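PDB 3GO9: insulinase family protease, which is a predicted peptidase of the insulinase (M16) family, a group of zinc-dependent peptide-cleaving enzymes, although its own activity and substrate remain to be established. Local coordinates for residues L73-A78 with D112-S117; L79-S84 with N141-E146; L52-N57 with A133-T138; D137-L142 with S234-K239; G59-N64 with P243-T248. All blocks are in the same frame, centred on the assembly; numbering follows the deposited sequence. Where two conformers were deposited one is given.

All five contacts lie on the same seven-stranded sheet and its helices or in the loops around them, and they illustrate how an insulinase-family domain ties distant sequence together. Contacts 1 and 3, with centres about 9 Å apart, pack helices 70-80 and 125-140 against the adjacent antiparallel strands 114-120 and 50-56. Contact 2 joins the loops leaving those two helices. Contact 4 continues from the end of helix 125-140 to the loop after helix 222-233. Along the chain contact 1 is nested inside contact 3, and contacts 1, 2 and 4 fall within the span closed by contact 5. Four contacts thus gather round the helices over one sheet, while contact 5 brings in the passage to the five-stranded one.

Contact 1. Residues L73-A78 with D112-S117; sequences LLPRLA and DFTLYS
P75 of helix 70-80 meets the phenol end of Y116 on strand 114-120, and the tight part of the contact is confined to this pair. P75 CB lies 3.6 Å from Y116 CE1 and 3.5 Å from Y116 OH, the proline and tyrosine side chains crossing at roughly a right angle. The Y116 side chain is swung beside its backbone N (chi1 -66°), which carries the hydroxyl across the gap to the helix. Packing is looser to one side, where P75 CG and T114 CG2 are 4.4 Å apart, and at L74, which offers little more than its carbonyl carbon to Y116 OH. Even this slack flank is buried. The two axes run nearly parallel at -21° and 10.3 Å apart, with a helix kink at P75 and R76. No hydrogen bond crosses the contact: Y116 OH bonds to the hydroxyl of Y207 and T114 OG1 to T58 O. By sequence, P75 and R76 appear to stand where the M16 zinc motif HxxEH, begun here by H72, has its glutamate and second histidine. The contact is apolar, whereas R76 forms a salt bridge with D158, which with H72 binds zinc, consistent with a metal site unlike the canonical one.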
# COMPACT_ATOMS: atom_id res chain seq x y z
N LEU A 73 -19.37 8.45 3.41
CA LEU A 73 -20.24 8.96 4.48
C LEU A 73 -20.52 7.93 5.57
O LEU A 73 -20.54 8.23 6.76
CB LEU A 73 -21.57 9.50 3.94
CG LEU A 73 -22.59 10.05 4.94
CD1 LEU A 73 -22.00 11.11 5.79
CD2 LEU A 73 -23.83 10.55 4.23
N LEU A 74 -20.71 6.67 5.16
CA LEU A 74 -21.12 5.62 6.10
C LEU A 74 -20.22 5.57 7.32
O LEU A 74 -20.72 5.53 8.42
CB LEU A 74 -21.22 4.25 5.41
CG LEU A 74 -22.27 4.04 4.32
CD1 LEU A 74 -22.10 2.66 3.61
CD2 LEU A 74 -23.67 4.21 4.93
N PRO A 75 -18.88 5.55 7.16
CA PRO A 75 -18.10 5.44 8.38
C PRO A 75 -18.20 6.64 9.29
O PRO A 75 -18.02 6.47 10.52
CB PRO A 75 -16.66 5.26 7.87
CG PRO A 75 -16.70 5.48 6.46
CD PRO A 75 -18.04 5.42 5.96
N ARG A 76 -18.50 7.83 8.75
CA ARG A 76 -18.67 8.98 9.63
C ARG A 76 -19.90 8.78 10.55
O ARG A 76 -19.94 9.20 11.71
CB ARG A 76 -18.83 10.25 8.79
CG ARG A 76 -18.57 11.48 9.66
CD ARG A 76 -18.79 12.75 8.86
NE ARG A 76 -17.83 12.98 7.78
CZ ARG A 76 -17.71 14.16 7.19
NH1 ARG A 76 -18.48 15.18 7.56
NH2 ARG A 76 -16.85 14.34 6.18
N LEU A 77 -20.93 8.11 10.03
CA LEU A 77 -22.12 7.79 10.83
C LEU A 77 -21.75 6.96 12.10
O LEU A 77 -22.27 7.24 13.18
CB LEU A 77 -23.20 7.11 9.98
CG LEU A 77 -23.63 7.87 8.77
CD1 LEU A 77 -24.72 7.01 8.01
CD2 LEU A 77 -24.19 9.28 9.08
N ALA A 78 -20.89 5.97 11.90
CA ALA A 78 -20.43 5.06 12.91
C ALA A 78 -19.70 5.80 14.04
O ALA A 78 -19.63 5.30 15.17
CB ALA A 78 -19.50 3.94 12.29
N ASP A 112 -12.20 0.78 -4.06
CA ASP A 112 -12.67 -0.59 -3.95
C ASP A 112 -12.63 -1.17 -2.56
O ASP A 112 -12.92 -2.35 -2.39
CB ASP A 112 -11.97 -1.54 -4.94
CG ASP A 112 -10.51 -1.74 -4.71
OD1 ASP A 112 -9.99 -1.19 -3.73
OD2 ASP A 112 -9.88 -2.43 -5.57
N PHE A 113 -12.40 -0.33 -1.57
CA PHE A 113 -12.44 -0.75 -0.19
C PHE A 113 -12.73 0.39 0.77
O PHE A 113 -12.54 1.57 0.46
CB PHE A 113 -11.14 -1.48 0.25
CG PHE A 113 -9.97 -0.59 0.42
CD1 PHE A 113 -9.68 0.02 1.65
CD2 PHE A 113 -9.10 -0.33 -0.67
CE1 PHE A 113 -8.57 0.83 1.80
CE2 PHE A 113 -8.02 0.55 -0.52
CZ PHE A 113 -7.73 1.08 0.69
N THR A 114 -13.19 -0.01 1.95
CA THR A 114 -13.20 0.82 3.17
C THR A 114 -12.44 0.07 4.25
O THR A 114 -12.67 -1.13 4.48
CB THR A 114 -14.64 1.00 3.61
OG1 THR A 114 -15.32 1.72 2.57
CG2 THR A 114 -14.80 1.84 4.88
N LEU A 115 -11.60 0.77 4.99
CA LEU A 115 -10.75 0.16 6.02
C LEU A 115 -11.03 0.88 7.32
O LEU A 115 -10.77 2.11 7.43
CB LEU A 115 -9.27 0.34 5.65
CG LEU A 115 -8.25 -0.06 6.74
CD1 LEU A 115 -8.32 -1.55 6.92
CD2 LEU A 115 -6.81 0.34 6.37
N TYR A 116 -11.54 0.12 8.32
CA TYR A 116 -11.74 0.61 9.69
C TYR A 116 -10.55 0.19 10.54
O TYR A 116 -10.10 -0.95 10.46
CB TYR A 116 -13.01 0.02 10.31
CG TYR A 116 -14.28 0.50 9.62
CD1 TYR A 116 -14.86 1.65 9.97
CD2 TYR A 116 -14.84 -0.22 8.55
CE1 TYR A 116 -16.05 2.06 9.40
CE2 TYR A 116 -15.99 0.26 7.89
CZ TYR A 116 -16.59 1.38 8.35
OH TYR A 116 -17.71 1.96 7.76
N SER A 117 -10.06 1.10 11.40
CA SER A 117 -8.85 0.83 12.16
C SER A 117 -9.01 1.23 13.61
O SER A 117 -9.36 2.39 13.90
CB SER A 117 -7.63 1.57 11.59
OG SER A 117 -7.35 1.27 10.21

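Contact 2. Residues L79-S84 with N141-E146; sequences LMSSAS and NLAVSE
N141 reaches across to A83 at the surface, and its amide can be followed outward from the backbone. N141 CB lies 4.9 Å from A83 CB, too far to pack. With CG anti to the backbone N (chi1 -164°), the chain extends toward the other segment, so that N141 CG comes to 4.4 Å from A83 CB. At the tip the two amide atoms part ways: N141 ND2 rests on A83 CB at 3.4 Å, while N141 OD1 stays 5.2 Å from A83 CB. A second touch joins S81 OG to A143 CB at 3.2 Å, a close approach of a hydroxyl to a methyl. Direct hydrogen bonds between the segments are absent, and two waters supply the polar link instead. One donates to S81 O and accepts from A143 N at 3.0 Å; the other donates to N141 O at 2.7 Å and accepts from A83 N. Backbone groups on the two loops are therefore linked through water, each molecule bridging one pair, at a place where A143 centres an inverse gamma turn. S82 OG and S84 OG both bond to the carboxylate of D137, anchoring their loop to helix 125-140. The contact thus sits where the chain leaves helices 70-80 and 125-140, with S145 as the N-cap of helix 146-153 and V144 packed against helix 196-206.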
# COMPACT_ATOMS: atom_id res chain seq x y z
N LEU A 79 -19.20 7.02 13.76
CA LEU A 79 -18.57 7.87 14.79
C LEU A 79 -19.57 8.81 15.44
O LEU A 79 -19.28 9.40 16.49
CB LEU A 79 -17.42 8.70 14.20
CG LEU A 79 -16.31 7.87 13.61
CD1 LEU A 79 -15.26 8.71 12.75
CD2 LEU A 79 -15.54 7.08 14.71
N MSE A 80 -20.73 9.04 14.85
CA MSE A 80 -21.74 9.88 15.47
C MSE A 80 -22.43 9.10 16.55
O MSE A 80 -22.72 9.62 17.62
CB MSE A 80 -22.78 10.33 14.45
CG MSE A 80 -22.25 11.06 13.27
SE MSE A 80 -21.40 12.76 13.71
CE MSE A 80 -19.67 12.24 14.03
N SER A 81 -22.77 7.85 16.26
CA SER A 81 -23.52 7.06 17.21
C SER A 81 -23.35 5.60 16.87
O SER A 81 -23.19 5.26 15.68
CB SER A 81 -24.99 7.48 17.23
OG SER A 81 -25.74 6.76 16.32
N SER A 82 -23.38 4.75 17.89
CA SER A 82 -23.25 3.32 17.65
C SER A 82 -24.18 2.58 18.58
O SER A 82 -24.25 2.90 19.77
CB SER A 82 -21.82 2.88 17.81
OG SER A 82 -21.54 1.63 17.20
N ALA A 83 -24.91 1.62 18.03
CA ALA A 83 -26.06 1.05 18.77
C ALA A 83 -25.72 0.48 20.16
O ALA A 83 -26.55 0.59 21.10
CB ALA A 83 -26.78 -0.01 17.94
N SER A 84 -24.52 -0.07 20.35
CA SER A 84 -24.14 -0.70 21.60
C SER A 84 -23.54 0.28 22.60
O SER A 84 -23.11 -0.14 23.68
CB SER A 84 -23.12 -1.79 21.36
OG SER A 84 -23.61 -2.82 20.50
N ASN A 141 -25.26 -3.12 11.88
CA ASN A 141 -26.36 -2.35 12.48
C ASN A 141 -26.03 -0.85 12.51
O ASN A 141 -26.34 -0.14 13.45
CB ASN A 141 -26.65 -2.85 13.89
CG ASN A 141 -28.00 -2.38 14.44
OD1 ASN A 141 -28.93 -2.11 13.71
ND2 ASN A 141 -28.08 -2.23 15.76
N LEU A 142 -25.46 -0.39 11.43
CA LEU A 142 -25.01 1.02 11.32
C LEU A 142 -26.19 1.97 11.56
O LEU A 142 -27.30 1.71 11.09
CB LEU A 142 -24.39 1.27 9.95
CG LEU A 142 -23.79 2.66 9.73
CD1 LEU A 142 -22.58 2.83 10.63
CD2 LEU A 142 -23.40 2.88 8.23
N ALA A 143 -25.95 3.05 12.32
CA ALA A 143 -26.99 3.98 12.72
C ALA A 143 -27.21 4.98 11.60
O ALA A 143 -26.56 6.00 11.53
CB ALA A 143 -26.62 4.69 14.08
N VAL A 144 -28.10 4.65 10.67
CA VAL A 144 -28.33 5.47 9.49
C VAL A 144 -29.74 6.05 9.66
O VAL A 144 -30.73 5.36 9.54
CB VAL A 144 -28.24 4.63 8.19
CG1 VAL A 144 -28.40 5.56 6.96
CG2 VAL A 144 -26.92 3.84 8.13
N SER A 145 -29.80 7.32 10.01
CA SER A 145 -31.06 7.98 10.20
C SER A 145 -30.95 9.41 9.79
O SER A 145 -29.85 9.92 9.57
CB SER A 145 -31.46 7.90 11.67
OG SER A 145 -30.59 8.70 12.47
N GLU A 146 -32.10 10.11 9.70
CA GLU A 146 -32.04 11.55 9.39
C GLU A 146 -31.18 12.27 10.42
O GLU A 146 -30.40 13.17 10.10
CB GLU A 146 -33.45 12.14 9.38
CG GLU A 146 -34.37 11.61 8.29
CD GLU A 146 -34.17 12.24 6.90
OE1 GLU A 146 -34.93 11.81 5.99
OE2 GLU A 146 -33.30 13.14 6.69
O HOH W 1 -23.49 3.11 14.03
O HOH W 2 -24.88 1.17 15.29

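Contact 3. Residues L52-N57 with A133-T138; sequences LRLIVN and AWLSDT
L135 of helix 125-140 spreads its two methyl groups over two residues on one side of strand 50-56. Its CD1 meets L52 CD2 at 4.0 Å, and its CD2 meets L54 CB at the same distance. L52 and L54 alternate with R53, whose side chain starts away from the helix. With CG beside the backbone N (chi1 -63°), L52 reaches L135 through a branch methyl, whereas L54 is met at its CB. L52 and L135 meet at an oblique angle. The polar groups nearby find partners on their own side of the interface or beyond it, none across it. R53 NH1 donates to L52 O at 3.0 Å, from well above the carbonyl plane, and NH2 forms a salt bridge with E51. In the helix T138 OG1 bonds to W134 O at 2.8 Å while T138 N reaches that oxygen from the opposite face of its plane. The same hydroxyl stands 3.6 Å above the centre of the W134 ring, whose NE1 bonds to A78 O. Helix and sheet are therefore joined across this buried interface by dispersion and the exclusion of water, with no hydrogen bond between the segments.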
# COMPACT_ATOMS: atom_id res chain seq x y z
N LEU A 52 -6.48 -3.75 15.25
CA LEU A 52 -7.60 -4.35 14.57
C LEU A 52 -7.87 -3.60 13.27
O LEU A 52 -7.89 -2.35 13.22
CB LEU A 52 -8.86 -4.33 15.47
CG LEU A 52 -8.81 -5.10 16.78
CD1 LEU A 52 -8.30 -4.21 17.86
CD2 LEU A 52 -10.23 -5.50 17.14
N ARG A 53 -8.16 -4.34 12.20
CA ARG A 53 -8.50 -3.73 10.94
C ARG A 53 -9.70 -4.49 10.38
O ARG A 53 -9.68 -5.73 10.34
CB ARG A 53 -7.32 -3.79 9.94
CG ARG A 53 -6.10 -3.12 10.47
CD ARG A 53 -6.14 -1.61 10.42
NE ARG A 53 -4.81 -1.15 10.80
CZ ARG A 53 -4.38 -1.02 12.05
NH1 ARG A 53 -5.18 -1.17 13.08
NH2 ARG A 53 -3.11 -0.77 12.32
N LEU A 54 -10.73 -3.76 9.94
CA LEU A 54 -11.83 -4.39 9.24
C LEU A 54 -11.80 -3.82 7.87
O LEU A 54 -12.01 -2.61 7.69
CB LEU A 54 -13.19 -4.14 9.93
CG LEU A 54 -14.42 -4.72 9.20
CD1 LEU A 54 -14.42 -6.28 9.32
CD2 LEU A 54 -15.69 -4.14 9.82
N ILE A 55 -11.54 -4.68 6.89
CA ILE A 55 -11.68 -4.28 5.48
C ILE A 55 -13.02 -4.74 4.95
O ILE A 55 -13.42 -5.91 5.10
CB ILE A 55 -10.54 -4.84 4.55
CG1 ILE A 55 -9.20 -4.29 4.93
CG2 ILE A 55 -10.85 -4.44 3.04
CD1 ILE A 55 -8.02 -4.99 4.15
N VAL A 56 -13.73 -3.79 4.36
CA VAL A 56 -15.01 -4.07 3.68
C VAL A 56 -14.73 -3.75 2.21
O VAL A 56 -14.28 -2.64 1.89
CB VAL A 56 -16.17 -3.17 4.21
CG1 VAL A 56 -17.49 -3.51 3.49
CG2 VAL A 56 -16.34 -3.30 5.77
N ASN A 57 -15.00 -4.69 1.31
CA ASN A 57 -14.73 -4.50 -0.11
C ASN A 57 -15.83 -3.67 -0.79
O ASN A 57 -16.52 -4.16 -1.71
CB ASN A 57 -14.59 -5.86 -0.80
CG ASN A 57 -13.44 -6.65 -0.30
OD1 ASN A 57 -12.35 -6.10 0.01
ND2 ASN A 57 -13.63 -7.95 -0.28
N ALA A 133 -17.47 -4.69 19.47
CA ALA A 133 -18.85 -4.26 19.49
C ALA A 133 -19.03 -3.09 18.50
O ALA A 133 -20.02 -3.07 17.74
CB ALA A 133 -19.21 -3.89 20.88
N TRP A 134 -18.07 -2.16 18.48
CA TRP A 134 -18.14 -1.03 17.57
C TRP A 134 -18.06 -1.55 16.13
O TRP A 134 -18.79 -1.13 15.25
CB TRP A 134 -17.04 0.01 17.81
CG TRP A 134 -17.21 1.23 16.97
CD1 TRP A 134 -18.07 2.27 17.22
CD2 TRP A 134 -16.58 1.53 15.70
NE1 TRP A 134 -17.97 3.21 16.20
CE2 TRP A 134 -17.05 2.78 15.29
CE3 TRP A 134 -15.66 0.85 14.89
CZ2 TRP A 134 -16.65 3.36 14.11
CZ3 TRP A 134 -15.21 1.47 13.72
CH2 TRP A 134 -15.74 2.71 13.34
N LEU A 135 -17.16 -2.50 15.90
CA LEU A 135 -16.95 -3.01 14.54
C LEU A 135 -18.17 -3.83 14.08
O LEU A 135 -18.55 -3.77 12.89
CB LEU A 135 -15.70 -3.87 14.44
CG LEU A 135 -14.39 -3.08 14.55
CD1 LEU A 135 -13.21 -4.03 14.83
CD2 LEU A 135 -14.11 -2.24 13.33
N SER A 136 -18.76 -4.60 14.99
CA SER A 136 -20.02 -5.36 14.65
C SER A 136 -21.25 -4.48 14.51
O SER A 136 -22.09 -4.72 13.63
CB SER A 136 -20.22 -6.56 15.55
OG SER A 136 -20.29 -6.22 16.92
N ASP A 137 -21.36 -3.46 15.33
CA ASP A 137 -22.38 -2.42 15.12
C ASP A 137 -22.22 -1.82 13.72
O ASP A 137 -23.20 -1.65 12.98
CB ASP A 137 -22.26 -1.24 16.13
CG ASP A 137 -22.70 -1.55 17.56
OD1 ASP A 137 -23.28 -2.64 17.85
OD2 ASP A 137 -22.52 -0.59 18.38
N THR A 138 -20.99 -1.47 13.34
CA THR A 138 -20.78 -0.84 12.07
C THR A 138 -21.09 -1.80 10.90
O THR A 138 -21.72 -1.41 9.90
CB THR A 138 -19.32 -0.38 12.00
OG1 THR A 138 -19.07 0.60 13.03
CG2 THR A 138 -19.00 0.23 10.68

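Contact 4. Residues D137-L142 with S234-K239; sequences DTAGNL and SELKGK
The last turn of helix 125-140 approaches an irregular loop, G140 CA and L236 CA standing 5.8 Å apart. In the alpha/beta fold of the insulinase family this joins a helix covering the first sheet to the loop that leaves helix 222-233 on the way to the second sheet. The helix is still closed by N141 N bonding to D137 O at 2.8 Å, and N141 is the first residue to leave helical angles. Among the side chains L236 does the work. Its CG stands beside the backbone N (chi1 -62°), and the extended chain beyond brings both methyls onto the helix end. L236 CD1 meets A139 CB at 3.9 Å, and both residues also touch M212 of strand 212-218, so the leucine lies against both helix and strand. The L236 carbonyl is held elsewhere, by N33 ND2. On the exposed flank K237 curls back on its own segment. Its NZ donates to E235 O and forms a salt bridge with E235 OE2, 2.8 Å in each case, meeting OE2 on its anti side and somewhat out of the carboxylate plane. That charge pair takes no part in the grip on the helix. G140 has no side chain to intervene, and L236 CD2 lies directly against its backbone, 3.5 Å from G140 CA and 3.6 Å from G140 N.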
# COMPACT_ATOMS: atom_id res chain seq x y z
N ASP A 137 -21.36 -3.46 15.33
CA ASP A 137 -22.38 -2.42 15.12
C ASP A 137 -22.22 -1.82 13.72
O ASP A 137 -23.20 -1.65 12.98
CB ASP A 137 -22.26 -1.24 16.13
CG ASP A 137 -22.70 -1.55 17.56
OD1 ASP A 137 -23.28 -2.64 17.85
OD2 ASP A 137 -22.52 -0.59 18.38
N THR A 138 -20.99 -1.47 13.34
CA THR A 138 -20.78 -0.84 12.07
C THR A 138 -21.09 -1.80 10.90
O THR A 138 -21.72 -1.41 9.90
CB THR A 138 -19.32 -0.38 12.00
OG1 THR A 138 -19.07 0.60 13.03
CG2 THR A 138 -19.00 0.23 10.68
N ALA A 139 -20.66 -3.05 11.07
CA ALA A 139 -20.74 -4.07 10.00
C ALA A 139 -22.16 -4.43 9.70
O ALA A 139 -22.51 -4.69 8.52
CB ALA A 139 -19.99 -5.32 10.38
N GLY A 140 -23.00 -4.49 10.72
CA GLY A 140 -24.38 -4.98 10.56
C GLY A 140 -25.52 -4.18 11.10
O GLY A 140 -26.67 -4.54 10.82
N ASN A 141 -25.26 -3.12 11.88
CA ASN A 141 -26.36 -2.35 12.48
C ASN A 141 -26.03 -0.85 12.51
O ASN A 141 -26.34 -0.14 13.45
CB ASN A 141 -26.65 -2.85 13.89
CG ASN A 141 -28.00 -2.38 14.44
OD1 ASN A 141 -28.93 -2.11 13.71
ND2 ASN A 141 -28.08 -2.23 15.76
N LEU A 142 -25.46 -0.39 11.43
CA LEU A 142 -25.01 1.02 11.32
C LEU A 142 -26.19 1.97 11.56
O LEU A 142 -27.30 1.71 11.09
CB LEU A 142 -24.39 1.27 9.95
CG LEU A 142 -23.79 2.66 9.73
CD1 LEU A 142 -22.58 2.83 10.63
CD2 LEU A 142 -23.40 2.88 8.23
N SER A 234 -21.02 -13.51 13.40
CA SER A 234 -21.66 -14.64 12.71
C SER A 234 -23.12 -14.38 12.31
O SER A 234 -23.67 -15.14 11.48
CB SER A 234 -21.55 -15.92 13.54
OG SER A 234 -22.27 -15.80 14.77
N GLU A 235 -23.72 -13.34 12.87
CA GLU A 235 -25.10 -13.02 12.61
C GLU A 235 -25.27 -12.09 11.40
O GLU A 235 -26.40 -11.89 10.91
CB GLU A 235 -25.73 -12.54 13.94
CG GLU A 235 -27.16 -12.05 13.89
CD GLU A 235 -28.15 -13.07 13.42
OE1 GLU A 235 -28.00 -14.28 13.71
OE2 GLU A 235 -29.06 -12.55 12.77
N LEU A 236 -24.17 -11.56 10.82
CA LEU A 236 -24.27 -10.68 9.66
C LEU A 236 -24.92 -11.44 8.52
O LEU A 236 -24.74 -12.65 8.41
CB LEU A 236 -22.90 -10.21 9.21
CG LEU A 236 -22.12 -9.39 10.26
CD1 LEU A 236 -20.75 -9.10 9.69
CD2 LEU A 236 -22.90 -8.11 10.56
N LYS A 237 -25.71 -10.71 7.75
CA LYS A 237 -26.49 -11.30 6.63
C LYS A 237 -26.14 -10.65 5.28
O LYS A 237 -25.61 -9.56 5.17
CB LYS A 237 -28.00 -11.09 6.89
CG LYS A 237 -28.59 -11.96 7.96
CD LYS A 237 -29.83 -11.33 8.60
CE LYS A 237 -29.47 -10.17 9.52
NZ LYS A 237 -28.89 -10.61 10.82
N GLY A 238 -26.46 -11.36 4.22
CA GLY A 238 -26.29 -10.84 2.87
C GLY A 238 -25.13 -11.48 2.17
O GLY A 238 -24.28 -12.11 2.79
N LYS A 239 -25.18 -11.44 0.83
CA LYS A 239 -24.16 -12.05 0.01
C LYS A 239 -24.14 -11.22 -1.26
O LYS A 239 -25.21 -10.73 -1.71
CB LYS A 239 -24.51 -13.52 -0.30
CG LYS A 239 -23.46 -14.35 -1.00
CD LYS A 239 -23.99 -15.76 -1.31
CE LYS A 239 -23.09 -16.47 -2.31
NZ LYS A 239 -21.70 -16.65 -1.78

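Contact 5. Residues G59-N64 with P243-T248; sequences GSLSEN and PAAVAT
L61 bridges to A245 and A247 from a short 3-10 turn, which is best read from its start. G59 O accepts from S62 N at 3.0 Å, the bond that opens the turn. S60 follows, and S60 O accepts from E63 N at 3.1 Å. L61 comes next and carries the contact. Its CB packs on A245 CB at 4.0 Å. CG lies anti to the carbonyl carbon (chi1 -66°), and the chain runs on past A245 to A247. There L61 CD1 meets A247 CA at 3.9 Å and A247 CB at 4.0 Å, passing the V246 carbonyl oxygen at 4.1 Å. One leucine thus spans three residues of the extended loop, while the V246 side chain sets out away from it. E63 then turns its carboxylate to the chain that follows, OE1 taking G69 N and OE2 taking A71 N at the start of helix 70-80. Between the two segments no hydrogen bond forms, but A247 N is fixed close by on D112 OD2. Segment 243-248 lies on the route from helix 222-233 to strand 257-261, so the contact lays the connection between the two sheets along the loop that joins strand 50-56 to helix 70-80, in keeping with the paired alpha/beta domains of M16 proteins.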
# COMPACT_ATOMS: atom_id res chain seq x y z
N GLY A 59 -16.30 0.47 -1.94
CA GLY A 59 -15.76 1.84 -2.10
C GLY A 59 -16.60 2.59 -3.10
O GLY A 59 -17.75 2.19 -3.41
N SER A 60 -16.02 3.62 -3.68
CA SER A 60 -16.74 4.51 -4.59
C SER A 60 -17.10 3.86 -5.89
O SER A 60 -18.04 4.31 -6.56
CB SER A 60 -15.94 5.75 -4.85
OG SER A 60 -14.63 5.47 -5.30
N LEU A 61 -16.37 2.81 -6.29
CA LEU A 61 -16.76 2.09 -7.49
C LEU A 61 -18.13 1.39 -7.33
O LEU A 61 -18.76 1.08 -8.37
CB LEU A 61 -15.69 1.10 -7.93
CG LEU A 61 -14.37 1.60 -8.39
CD1 LEU A 61 -13.32 0.51 -8.49
CD2 LEU A 61 -14.53 2.36 -9.76
N SER A 62 -18.63 1.19 -6.11
CA SER A 62 -19.96 0.59 -5.87
C SER A 62 -21.09 1.56 -6.07
O SER A 62 -22.26 1.16 -6.02
CB SER A 62 -20.10 0.13 -4.42
OG SER A 62 -19.29 -0.94 -4.09
N GLU A 63 -20.76 2.85 -6.15
CA GLU A 63 -21.76 3.91 -6.21
C GLU A 63 -22.26 4.20 -7.60
O GLU A 63 -21.44 4.41 -8.50
CB GLU A 63 -21.12 5.22 -5.69
CG GLU A 63 -20.78 5.17 -4.20
CD GLU A 63 -19.87 6.29 -3.73
OE1 GLU A 63 -19.49 7.18 -4.55
OE2 GLU A 63 -19.54 6.33 -2.51
N ASN A 64 -23.57 4.28 -7.76
CA ASN A 64 -24.15 4.83 -8.97
C ASN A 64 -24.21 6.33 -8.83
O ASN A 64 -23.78 6.86 -7.82
CB ASN A 64 -25.47 4.16 -9.31
CG ASN A 64 -26.62 4.47 -8.34
OD1 ASN A 64 -26.73 5.57 -7.80
ND2 ASN A 64 -27.54 3.49 -8.18
N PRO A 243 -18.49 -10.68 -8.24
CA PRO A 243 -17.21 -10.42 -7.53
C PRO A 243 -17.11 -8.93 -7.13
O PRO A 243 -17.63 -8.04 -7.85
CB PRO A 243 -16.12 -10.80 -8.56
CG PRO A 243 -16.86 -11.71 -9.61
CD PRO A 243 -18.30 -11.20 -9.61
N ALA A 244 -16.48 -8.65 -5.98
CA ALA A 244 -16.27 -7.25 -5.61
C ALA A 244 -15.48 -6.50 -6.69
O ALA A 244 -14.63 -7.07 -7.39
CB ALA A 244 -15.54 -7.11 -4.21
N ALA A 245 -15.78 -5.22 -6.82
CA ALA A 245 -15.01 -4.31 -7.63
C ALA A 245 -13.53 -4.33 -7.30
O ALA A 245 -13.13 -4.39 -6.11
CB ALA A 245 -15.54 -2.90 -7.45
N VAL A 246 -12.71 -4.26 -8.36
CA VAL A 246 -11.29 -4.14 -8.25
C VAL A 246 -10.86 -2.88 -9.03
O VAL A 246 -11.27 -2.61 -10.20
CB VAL A 246 -10.56 -5.43 -8.77
CG1 VAL A 246 -9.05 -5.23 -8.80
CG2 VAL A 246 -10.91 -6.62 -7.88
N ALA A 247 -10.12 -2.05 -8.34
CA ALA A 247 -9.70 -0.80 -8.95
C ALA A 247 -8.46 -1.16 -9.81
O ALA A 247 -7.49 -1.72 -9.29
CB ALA A 247 -9.35 0.19 -7.91
N THR A 248 -8.51 -0.77 -11.08
CA THR A 248 -7.39 -0.94 -12.05
C THR A 248 -7.06 0.36 -12.87
O THR A 248 -7.94 1.08 -13.38
CB THR A 248 -7.75 -1.98 -13.09
OG1 THR A 248 -8.87 -1.53 -13.85
CG2 THR A 248 -8.07 -3.32 -12.37